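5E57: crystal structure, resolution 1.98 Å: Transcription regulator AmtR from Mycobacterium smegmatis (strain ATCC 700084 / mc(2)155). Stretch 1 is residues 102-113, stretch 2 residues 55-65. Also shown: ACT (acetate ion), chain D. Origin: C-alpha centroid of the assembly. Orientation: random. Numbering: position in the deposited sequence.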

# COMPACT_ATOMS: atom_id res chain seq x y z
N ASN A 102 8.56 -8.07 -6.99
CA ASN A 102 7.87 -7.22 -6.02
C ASN A 102 7.30 -8.03 -4.85
O ASN A 102 6.09 -8.13 -4.68
CB ASN A 102 6.77 -6.40 -6.75
CG ASN A 102 6.13 -5.34 -5.88
OD1 ASN A 102 6.74 -4.85 -4.93
ND2 ASN A 102 4.91 -4.95 -6.22
N LEU A 103 8.18 -8.57 -4.00
CA LEU A 103 7.75 -9.55 -2.94
C LEU A 103 6.81 -8.95 -1.93
O LEU A 103 5.98 -9.61 -1.39
CB LEU A 103 8.95 -10.13 -2.20
CG LEU A 103 9.92 -10.91 -3.11
CD1 LEU A 103 11.27 -11.09 -2.40
CD2 LEU A 103 9.28 -12.21 -3.59
N GLY A 104 6.88 -7.65 -1.70
CA GLY A 104 5.98 -7.05 -0.73
C GLY A 104 4.55 -7.14 -1.16
O GLY A 104 3.62 -6.94 -0.35
N ALA A 105 4.34 -7.39 -2.46
CA ALA A 105 3.02 -7.58 -2.95
C ALA A 105 2.40 -8.82 -2.33
O ALA A 105 1.20 -8.96 -2.37
CB ALA A 105 3.02 -7.76 -4.46
N LEU A 106 3.21 -9.71 -1.76
CA LEU A 106 2.63 -10.94 -1.17
C LEU A 106 2.08 -10.72 0.29
O LEU A 106 1.41 -11.59 0.85
CB LEU A 106 3.69 -12.03 -1.20
CG LEU A 106 4.26 -12.39 -2.58
CD1 LEU A 106 5.45 -13.31 -2.35
CD2 LEU A 106 3.21 -13.03 -3.51
N TYR A 107 2.33 -9.56 0.88
CA TYR A 107 1.95 -9.30 2.29
C TYR A 107 0.48 -9.44 2.50
O TYR A 107 0.06 -9.70 3.58
CB TYR A 107 2.36 -7.89 2.71
CG TYR A 107 3.86 -7.63 2.86
CD1 TYR A 107 4.78 -8.65 2.90
CD2 TYR A 107 4.32 -6.35 3.05
CE1 TYR A 107 6.15 -8.39 3.07
CE2 TYR A 107 5.67 -6.10 3.24
CZ TYR A 107 6.56 -7.13 3.26
OH TYR A 107 7.86 -6.87 3.44
N LEU A 108 -0.33 -9.25 1.47
CA LEU A 108 -1.76 -9.28 1.61
C LEU A 108 -2.43 -10.64 1.32
O LEU A 108 -3.63 -10.79 1.44
CB LEU A 108 -2.32 -8.25 0.67
CG LEU A 108 -1.78 -6.83 0.94
CD1 LEU A 108 -2.53 -5.83 0.03
CD2 LEU A 108 -1.86 -6.42 2.42
N LEU A 109 -1.65 -11.63 0.95
CA LEU A 109 -2.15 -12.98 0.76
C LEU A 109 -2.91 -13.42 2.01
O LEU A 109 -2.34 -13.38 3.07
CB LEU A 109 -0.95 -13.85 0.59
CG LEU A 109 -0.49 -14.45 -0.74
CD1 LEU A 109 -1.04 -13.85 -2.00
CD2 LEU A 109 1.03 -14.63 -0.73
N PRO A 110 -4.18 -13.88 1.88
CA PRO A 110 -4.85 -14.48 3.04
C PRO A 110 -4.06 -15.62 3.67
O PRO A 110 -4.08 -15.72 4.86
CB PRO A 110 -6.19 -14.97 2.49
CG PRO A 110 -6.36 -14.26 1.18
CD PRO A 110 -4.99 -13.98 0.66
N GLU A 111 -3.26 -16.37 2.90
CA GLU A 111 -2.38 -17.40 3.51
C GLU A 111 -1.53 -16.88 4.67
O GLU A 111 -1.12 -17.63 5.54
CB GLU A 111 -1.41 -18.02 2.51
CG GLU A 111 -1.99 -18.90 1.45
CD GLU A 111 -2.64 -18.14 0.30
OE1 GLU A 111 -2.97 -18.82 -0.66
OE2 GLU A 111 -2.91 -16.92 0.35
N LEU A 112 -1.20 -15.60 4.66
CA LEU A 112 -0.37 -15.03 5.73
C LEU A 112 -1.09 -14.86 7.05
O LEU A 112 -0.43 -14.57 8.07
CB LEU A 112 0.22 -13.67 5.33
CG LEU A 112 1.61 -13.79 4.72
CD1 LEU A 112 1.70 -14.83 3.62
CD2 LEU A 112 2.00 -12.43 4.20
N ARG A 113 -2.40 -15.06 7.04
CA ARG A 113 -3.19 -14.92 8.25
C ARG A 113 -3.18 -16.21 9.12
O ARG A 113 -3.54 -16.16 10.29
CB ARG A 113 -4.59 -14.41 7.88
C ACT D . 8.86 -3.58 5.15
O ACT D . 8.13 -4.52 4.95
OXT ACT D . 8.31 -2.50 5.51
CH3 ACT D . 10.37 -3.78 4.95
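Stretch 2 (55-65) ILDALLAGTVD

Stretch 2 enters as an α-helix that began earlier in the chain, with backbone bonds such as Leu-59 N to Ile-55 O (3.0 Å) and Leu-60 N to Leu-56 O (2.9 Å), and the chain leads on to Val-64, the N-cap of the next helix. It lies on a chain that is itself tightly wound, with 3-10 segments at 103-106 and 110-113. The backbones come nearest at Leu-103 and Leu-60, whose CA atoms are 7.1 Å apart. The contacts run in roughly opposite order along the two chains: Leu-103, early in stretch 1, meets Leu-59 and Thr-63, while Leu-109 and Leu-112 reach back to Leu-56. The contact buries 481 Å² and is largely a matter of leucines.

Leu-56 and Leu-60, one helical turn apart, form the main ridge. The CA-to-CB bonds of both point sideways, but their ends swing in. The tip of Leu-56 lodges among three leucines of stretch 1: its CD1 lies 3.8 Å from Leu-106 CD1, while its CD2 is 3.8 Å from Leu-112 CD1 and 4.3 Å from Leu-109 CD2. Leu-60 fills the neighbouring hollow, with CD1 3.8 Å from Leu-112 CD1 and CD2 4.0 Å from Tyr-107 CD1, at the edge of the ring. Leu-112 CD1 thus touches both members of the ridge.

Leu-103 is the answering bump from stretch 1. Its CA-to-CB bond points toward stretch 2, and the side chain fits between Leu-59 and Thr-63, its CD2 4.2 Å from Leu-59 CD2 and its CB 3.7 Å from Thr-63 CG2. Thr-63, in the p rotamer, folds its hydroxyl back on the helix, where OG1 donates to Leu-60 O (2.6 Å). The same OG1 is 2.6 Å from Tyr-107 OH, which in turn donates a hydrogen bond to acetate O (2.8 Å) and packs 3.7 Å from Val-64 CG1. Ala-58 and Ala-61 take no part in the contact.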

# COMPACT_ATOMS: atom_id res chain seq x y z
N ILE A 55 9.15 -21.91 1.38
CA ILE A 55 9.77 -21.02 0.34
C ILE A 55 9.29 -19.57 0.57
O ILE A 55 10.08 -18.62 0.59
CB ILE A 55 9.39 -21.48 -1.09
CG1 ILE A 55 9.95 -22.91 -1.35
CG2 ILE A 55 9.88 -20.50 -2.12
CD1 ILE A 55 9.43 -23.58 -2.61
N LEU A 56 7.99 -19.43 0.75
CA LEU A 56 7.35 -18.16 1.03
C LEU A 56 7.88 -17.54 2.30
O LEU A 56 8.11 -16.33 2.34
CB LEU A 56 5.81 -18.32 1.11
CG LEU A 56 4.93 -17.08 1.37
CD1 LEU A 56 5.10 -16.07 0.24
CD2 LEU A 56 3.46 -17.41 1.50
N ASP A 57 8.11 -18.37 3.32
CA ASP A 57 8.71 -17.84 4.55
C ASP A 57 10.06 -17.22 4.31
O ASP A 57 10.30 -16.10 4.76
CB ASP A 57 8.82 -18.91 5.63
CG ASP A 57 8.31 -18.40 6.99
OD1 ASP A 57 7.71 -17.27 7.07
OD2 ASP A 57 8.51 -19.15 7.98
N ALA A 58 10.93 -17.90 3.56
CA ALA A 58 12.23 -17.33 3.32
C ALA A 58 12.12 -16.02 2.47
O ALA A 58 12.77 -15.05 2.75
CB ALA A 58 13.11 -18.35 2.68
N LEU A 59 11.28 -16.00 1.46
CA LEU A 59 11.08 -14.79 0.68
C LEU A 59 10.60 -13.62 1.51
O LEU A 59 11.17 -12.55 1.41
CB LEU A 59 10.12 -15.02 -0.49
CG LEU A 59 10.60 -15.99 -1.54
CD1 LEU A 59 9.47 -16.40 -2.45
CD2 LEU A 59 11.76 -15.39 -2.33
N LEU A 60 9.59 -13.84 2.35
CA LEU A 60 9.06 -12.77 3.20
C LEU A 60 10.07 -12.24 4.20
O LEU A 60 10.21 -11.03 4.41
CB LEU A 60 7.80 -13.21 3.95
CG LEU A 60 6.54 -13.59 3.18
CD1 LEU A 60 5.47 -14.23 4.07
CD2 LEU A 60 5.96 -12.40 2.44
N ALA A 61 10.78 -13.15 4.85
CA ALA A 61 11.77 -12.76 5.83
C ALA A 61 12.89 -11.89 5.18
O ALA A 61 13.35 -10.94 5.78
CB ALA A 61 12.41 -14.03 6.46
N GLY A 62 13.32 -12.22 3.96
CA GLY A 62 14.36 -11.38 3.31
C GLY A 62 13.84 -9.98 3.02
O GLY A 62 14.60 -9.12 2.71
N THR A 63 12.53 -9.71 3.09
CA THR A 63 12.05 -8.35 2.88
C THR A 63 12.00 -7.54 4.18
O THR A 63 11.79 -6.34 4.15
CB THR A 63 10.63 -8.30 2.26
OG1 THR A 63 9.62 -8.78 3.18
CG2 THR A 63 10.62 -9.11 0.95
N VAL A 64 12.18 -8.18 5.34
CA VAL A 64 12.11 -7.42 6.57
C VAL A 64 13.29 -7.55 7.50
O VAL A 64 13.43 -6.71 8.37
CB VAL A 64 10.83 -7.72 7.44
CG1 VAL A 64 9.58 -7.54 6.63
CG2 VAL A 64 10.87 -9.11 8.01
N ASP A 65 14.09 -8.59 7.39
CA ASP A 65 15.17 -8.86 8.37
C ASP A 65 16.19 -7.75 8.42
O ASP A 65 16.54 -7.34 9.45
CB ASP A 65 15.94 -10.17 8.04
CG ASP A 65 15.14 -11.42 8.37
OD1 ASP A 65 14.16 -11.35 9.11
OD2 ASP A 65 15.49 -12.47 7.86